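Local coordinates for protein thermostable carboxypeptidase 1 (Pyrococcus furiosus, PDB 1KA2) that removes amino acids one after another from the C-terminus of peptides, with broad specificity but not for proline, as a cobalt-dependent M32 metallocarboxypeptidase, at residues 7-12 and 71-76; 84-89 and 286-291. One frame throughout, in Å; residues are numbered along the deposited sequence.

The two contacts lie on the same side of the chain's centre, about 13 Å apart, centre to centre, and follow one another in series along the sequence. Interaction 1 sets the start of helix 8-36 against the end of helix 64-74; interaction 2 sets the next helix in the chain, 81-99, against the loop between helix 261-278 and helix 295-309. They meet directly: Ile10 packs on Ile86 and Val87, and Val87 also covers Ala73 and Lys74. Helix 81-99 thus connects the N-terminal helices with the loop that runs from the HEXXH helix to the helix carrying Glu299, although both contacts lie away from the metal site.

Interaction 1 (7-12 and 71-76); sequences NETIKQ and EKAKGL
The side chain of Asn7 crosses that of Leu76 obliquely, with CD1 of Leu76 4.0 Å from CG of Asn7. Asn7 is the N-cap of helix 8-36, a place that suits a short polar residue, and its own backbone N is hydrogen-bonded to Glu83 of helix 81-99. Thr9 carries the middle of the contact: its two branches and its CB each meet a different residue. Its CG2, anti to the backbone N, reaches Ala73, where it stands 3.4 Å from CB, tighter than usual for two carbons. CB of Thr9 faces Leu76 CD1 at 3.9 Å, while OG1 lies over the aliphatic end of Lys72, 3.7 Å from its CE. A small alanine suits the opposing helix here, since the backbones come within 6.1 Å between CA of Thr9 and CA of Ala73. Replacing Thr9 by an alanine would probably open a gap over Ala73 and take from CD and CE of Lys72 their contact with OG1. Ile10 also reaches Ala73, its CD1 being 4.2 Å from CB of that alanine, and its side chain touches Glu83 and Leu79 as well. No hydrogen bond crosses between the two segments, so this meeting of two helix ends rests on van der Waals packing, mostly of methyl and methylene groups.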
loop_
_atom_site.group_PDB
_atom_site.type_symbol
_atom_site.label_atom_id
_atom_site.label_comp_id
_atom_site.label_asym_id
_atom_site.label_seq_id
_atom_site.Cartn_x
_atom_site.Cartn_y
_atom_site.Cartn_z
ATOM N N ASN A 7 -31.570 12.626 6.803
ATOM C CA ASN A 7 -32.515 11.630 6.324
ATOM C C ASN A 7 -32.100 10.188 6.601
ATOM O O ASN A 7 -30.958 9.792 6.365
ATOM C CB ASN A 7 -32.756 11.791 4.831
ATOM C CG ASN A 7 -33.749 10.784 4.308
ATOM O OD1 ASN A 7 -34.937 10.858 4.617
ATOM N ND2 ASN A 7 -33.270 9.821 3.530
ATOM N N GLU A 8 -33.059 9.407 7.084
ATOM C CA GLU A 8 -32.851 8.006 7.417
ATOM C C GLU A 8 -32.489 7.144 6.207
ATOM O O GLU A 8 -31.620 6.280 6.304
ATOM C CB GLU A 8 -34.109 7.458 8.085
ATOM C CG GLU A 8 -34.026 6.008 8.506
ATOM C CD GLU A 8 -32.816 5.722 9.358
ATOM O OE1 GLU A 8 -32.411 6.611 10.139
ATOM O OE2 GLU A 8 -32.277 4.600 9.256
ATOM N N THR A 9 -33.156 7.366 5.076
ATOM C CA THR A 9 -32.868 6.590 3.871
ATOM C C THR A 9 -31.449 6.903 3.417
ATOM O O THR A 9 -30.725 6.023 2.960
ATOM C CB THR A 9 -33.863 6.912 2.720
ATOM O OG1 THR A 9 -35.141 6.342 3.027
ATOM C CG2 THR A 9 -33.369 6.344 1.400
ATOM N N ILE A 10 -31.063 8.167 3.558
ATOM C CA ILE A 10 -29.728 8.623 3.186
ATOM C C ILE A 10 -28.673 7.956 4.090
ATOM O O ILE A 10 -27.622 7.544 3.612
ATOM C CB ILE A 10 -29.624 10.159 3.306
ATOM C CG1 ILE A 10 -30.602 10.833 2.335
ATOM C CG2 ILE A 10 -28.203 10.615 3.024
ATOM C CD1 ILE A 10 -30.251 10.704 0.869
ATOM N N LYS A 11 -28.960 7.836 5.385
ATOM C CA LYS A 11 -28.012 7.207 6.305
ATOM C C LYS A 11 -27.830 5.726 6.009
ATOM O O LYS A 11 -26.722 5.206 6.113
ATOM C CB LYS A 11 -28.469 7.330 7.760
ATOM C CG LYS A 11 -28.494 8.720 8.365
ATOM C CD LYS A 11 -28.943 8.590 9.826
ATOM C CE LYS A 11 -29.409 9.898 10.420
ATOM N NZ LYS A 11 -29.981 9.679 11.782
ATOM N N GLN A 12 -28.920 5.037 5.673
ATOM C CA GLN A 12 -28.838 3.611 5.376
ATOM C C GLN A 12 -27.930 3.432 4.170
ATOM O O GLN A 12 -27.171 2.477 4.084
ATOM C CB GLN A 12 -30.214 3.026 5.044
ATOM C CG GLN A 12 -31.318 3.298 6.058
ATOM C CD GLN A 12 -32.575 2.498 5.757
ATOM O OE1 GLN A 12 -32.649 1.304 6.058
ATOM N NE2 GLN A 12 -33.560 3.144 5.140
ATOM N N GLU A 71 -33.082 4.421 -5.369
ATOM C CA GLU A 71 -34.319 4.734 -6.070
ATOM C C GLU A 71 -35.289 5.382 -5.095
ATOM O O GLU A 71 -35.872 6.429 -5.386
ATOM C CB GLU A 71 -34.944 3.466 -6.660
ATOM C CG GLU A 71 -34.656 3.278 -8.140
ATOM C CD GLU A 71 -35.141 4.452 -8.970
ATOM O OE1 GLU A 71 -36.348 4.764 -8.895
ATOM O OE2 GLU A 71 -34.320 5.059 -9.693
ATOM N N LYS A 72 -35.444 4.755 -3.932
ATOM C CA LYS A 72 -36.335 5.256 -2.896
ATOM C C LYS A 72 -36.009 6.699 -2.516
ATOM O O LYS A 72 -36.881 7.569 -2.549
ATOM C CB LYS A 72 -36.241 4.365 -1.657
ATOM C CG LYS A 72 -37.167 4.769 -0.519
ATOM C CD LYS A 72 -36.921 3.910 0.710
ATOM C CE LYS A 72 -37.884 4.248 1.833
ATOM N NZ LYS A 72 -39.293 3.936 1.461
ATOM N N ALA A 73 -34.753 6.950 -2.151
ATOM C CA ALA A 73 -34.325 8.289 -1.755
ATOM C C ALA A 73 -34.544 9.285 -2.883
ATOM O O ALA A 73 -34.878 10.449 -2.650
ATOM C CB ALA A 73 -32.855 8.272 -1.358
ATOM N N LYS A 74 -34.353 8.819 -4.112
ATOM C CA LYS A 74 -34.523 9.659 -5.287
ATOM C C LYS A 74 -35.982 10.110 -5.317
ATOM O O LYS A 74 -36.335 11.109 -5.956
ATOM C CB LYS A 74 -34.168 8.858 -6.544
ATOM C CG LYS A 74 -34.130 9.667 -7.830
ATOM C CD LYS A 74 -33.741 8.791 -9.013
ATOM C CE LYS A 74 -33.717 9.608 -10.290
ATOM N NZ LYS A 74 -33.297 8.808 -11.462
ATOM N N GLY A 75 -36.820 9.366 -4.602
ATOM C CA GLY A 75 -38.229 9.690 -4.533
ATOM C C GLY A 75 -38.588 10.435 -3.263
ATOM O O GLY A 75 -39.709 10.346 -2.777
ATOM N N LEU A 76 -37.631 11.166 -2.714
ATOM C CA LEU A 76 -37.869 11.941 -1.505
ATOM C C LEU A 76 -37.645 13.441 -1.849
ATOM O O LEU A 76 -36.714 13.799 -2.580
ATOM C CB LEU A 76 -36.898 11.504 -0.406
ATOM C CG LEU A 76 -37.055 10.064 0.081
ATOM C CD1 LEU A 76 -36.134 9.747 1.270
ATOM C CD2 LEU A 76 -38.467 9.741 0.557
#

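Interaction 2 (84-89 and 286-291); sequences RGIVRV and FTPIAG
Pro288 and Ile289 are the two residues of the 286-291 loop that touch residues 84-89, and Thr287 prepares the turn that presents them. OG1 of Thr287 is hydrogen-bonded to the carbonyl O of Phe284. A weak bond also reaches Thr287 OG1 from Ile289 N, 3.5 Å away. Pro288 then sets its ring against two side chains of the helix. CG of the ring meets CG2 of Ile86 at 3.9 Å, and CB meets CG1 of Val89 at 3.8 Å. The same CG1 also lies 3.6 Å from the carbonyl O of Pro288, because it stands anti to the backbone N of Val89 (chi1 170°). Thr287 to Ala290 form a type I beta turn, closed by the bond from N of Ala290 to O of Thr287; proline fits its second position, where the phi of -67° agrees with the ring. Ile289 follows with a methyl group aimed at the backbone: its CG2 is 3.5 Å from C of Gly85 and 3.6 Å from N of Ile86. Glycine suits the helix at that point, since a CB would stand only 3.1 Å from this methyl. Ile289 is also joined by backbone hydrogen bonding to Ser469, and its side chain rests on Phe5. Beyond the turn, the carbonyl O of Gly291 accepts a hydrogen bond from OG of Ser469, and the backbone O of Ser469 accepts one from NH1 of Arg88.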
loop_
_atom_site.group_PDB
_atom_site.type_symbol
_atom_site.label_atom_id
_atom_site.label_comp_id
_atom_site.label_asym_id
_atom_site.label_seq_id
_atom_site.Cartn_x
_atom_site.Cartn_y
_atom_site.Cartn_z
ATOM N N ARG A 84 -28.914 15.232 -1.411
ATOM C CA ARG A 84 -29.325 15.161 -2.806
ATOM C C ARG A 84 -28.106 14.823 -3.651
ATOM O O ARG A 84 -28.191 14.040 -4.599
ATOM C CB ARG A 84 -29.902 16.504 -3.252
ATOM C CG ARG A 84 -30.785 16.431 -4.485
ATOM C CD ARG A 84 -31.173 17.832 -4.936
ATOM N NE ARG A 84 -31.685 18.625 -3.821
ATOM C CZ ARG A 84 -31.843 19.944 -3.849
ATOM N NH1 ARG A 84 -31.531 20.631 -4.943
ATOM N NH2 ARG A 84 -32.299 20.578 -2.773
ATOM N N GLY A 85 -26.971 15.420 -3.295
ATOM C CA GLY A 85 -25.742 15.173 -4.025
ATOM C C GLY A 85 -25.407 13.702 -3.985
ATOM O O GLY A 85 -24.921 13.134 -4.967
ATOM N N ILE A 86 -25.683 13.083 -2.842
ATOM C CA ILE A 86 -25.421 11.667 -2.650
ATOM C C ILE A 86 -26.153 10.869 -3.717
ATOM O O ILE A 86 -25.559 10.020 -4.394
ATOM C CB ILE A 86 -25.904 11.196 -1.262
ATOM C CG1 ILE A 86 -25.159 11.959 -0.172
ATOM C CG2 ILE A 86 -25.663 9.706 -1.094
ATOM C CD1 ILE A 86 -25.653 11.650 1.202
ATOM N N VAL A 87 -27.443 11.160 -3.863
ATOM C CA VAL A 87 -28.285 10.475 -4.834
ATOM C C VAL A 87 -27.878 10.744 -6.283
ATOM O O VAL A 87 -27.740 9.808 -7.070
ATOM C CB VAL A 87 -29.771 10.863 -4.646
ATOM C CG1 VAL A 87 -30.639 10.118 -5.653
ATOM C CG2 VAL A 87 -30.213 10.547 -3.215
ATOM N N ARG A 88 -27.674 12.009 -6.641
ATOM C CA ARG A 88 -27.291 12.322 -8.016
ATOM C C ARG A 88 -26.063 11.505 -8.395
ATOM O O ARG A 88 -26.053 10.812 -9.413
ATOM C CB ARG A 88 -26.965 13.812 -8.191
ATOM C CG ARG A 88 -26.903 14.238 -9.653
ATOM C CD ARG A 88 -26.251 15.605 -9.860
ATOM N NE ARG A 88 -24.794 15.532 -10.020
ATOM C CZ ARG A 88 -23.918 15.553 -9.016
ATOM N NH1 ARG A 88 -24.340 15.647 -7.761
ATOM N NH2 ARG A 88 -22.618 15.490 -9.268
ATOM N N VAL A 89 -25.038 11.585 -7.554
ATOM C CA VAL A 89 -23.788 10.872 -7.785
ATOM C C VAL A 89 -23.990 9.360 -7.867
ATOM O O VAL A 89 -23.544 8.714 -8.820
ATOM C CB VAL A 89 -22.757 11.202 -6.672
ATOM C CG1 VAL A 89 -21.543 10.275 -6.770
ATOM C CG2 VAL A 89 -22.330 12.648 -6.785
ATOM N N PHE A 286 -16.020 9.444 3.731
ATOM C CA PHE A 286 -16.665 8.135 3.525
ATOM C C PHE A 286 -17.917 8.165 2.630
ATOM O O PHE A 286 -18.558 7.130 2.428
ATOM C CB PHE A 286 -17.054 7.512 4.866
ATOM C CG PHE A 286 -15.966 7.550 5.875
ATOM C CD1 PHE A 286 -16.115 8.287 7.041
ATOM C CD2 PHE A 286 -14.770 6.877 5.646
ATOM C CE1 PHE A 286 -15.075 8.356 7.977
ATOM C CE2 PHE A 286 -13.733 6.938 6.566
ATOM C CZ PHE A 286 -13.885 7.681 7.736
ATOM N N THR A 287 -18.256 9.335 2.096
ATOM C CA THR A 287 -19.441 9.475 1.247
ATOM C C THR A 287 -19.083 9.796 -0.199
ATOM O O THR A 287 -18.017 10.336 -0.481
ATOM C CB THR A 287 -20.343 10.612 1.729
ATOM O OG1 THR A 287 -19.774 11.862 1.331
ATOM C CG2 THR A 287 -20.478 10.579 3.237
ATOM N N PRO A 288 -19.993 9.492 -1.135
ATOM C CA PRO A 288 -19.764 9.754 -2.563
ATOM C C PRO A 288 -19.680 11.216 -3.017
ATOM O O PRO A 288 -19.385 11.469 -4.181
ATOM C CB PRO A 288 -20.901 8.991 -3.242
ATOM C CG PRO A 288 -21.964 8.949 -2.208
ATOM C CD PRO A 288 -21.216 8.690 -0.940
ATOM N N ILE A 289 -19.938 12.176 -2.127
ATOM C CA ILE A 289 -19.841 13.583 -2.513
ATOM C C ILE A 289 -18.470 14.175 -2.219
ATOM O O ILE A 289 -18.130 15.252 -2.716
ATOM C CB ILE A 289 -20.918 14.475 -1.844
ATOM C CG1 ILE A 289 -20.987 14.214 -0.340
ATOM C CG2 ILE A 289 -22.264 14.255 -2.526
ATOM C CD1 ILE A 289 -22.021 15.097 0.366
ATOM N N ALA A 290 -17.684 13.477 -1.406
ATOM C CA ALA A 290 -16.330 13.934 -1.110
ATOM C C ALA A 290 -15.480 13.646 -2.356
ATOM O O ALA A 290 -15.697 12.640 -3.029
ATOM C CB ALA A 290 -15.765 13.174 0.097
ATOM N N GLY A 291 -14.532 14.530 -2.671
ATOM C CA GLY A 291 -13.664 14.321 -3.827
ATOM C C GLY A 291 -13.950 15.110 -5.100
ATOM O O GLY A 291 -15.096 15.443 -5.393
#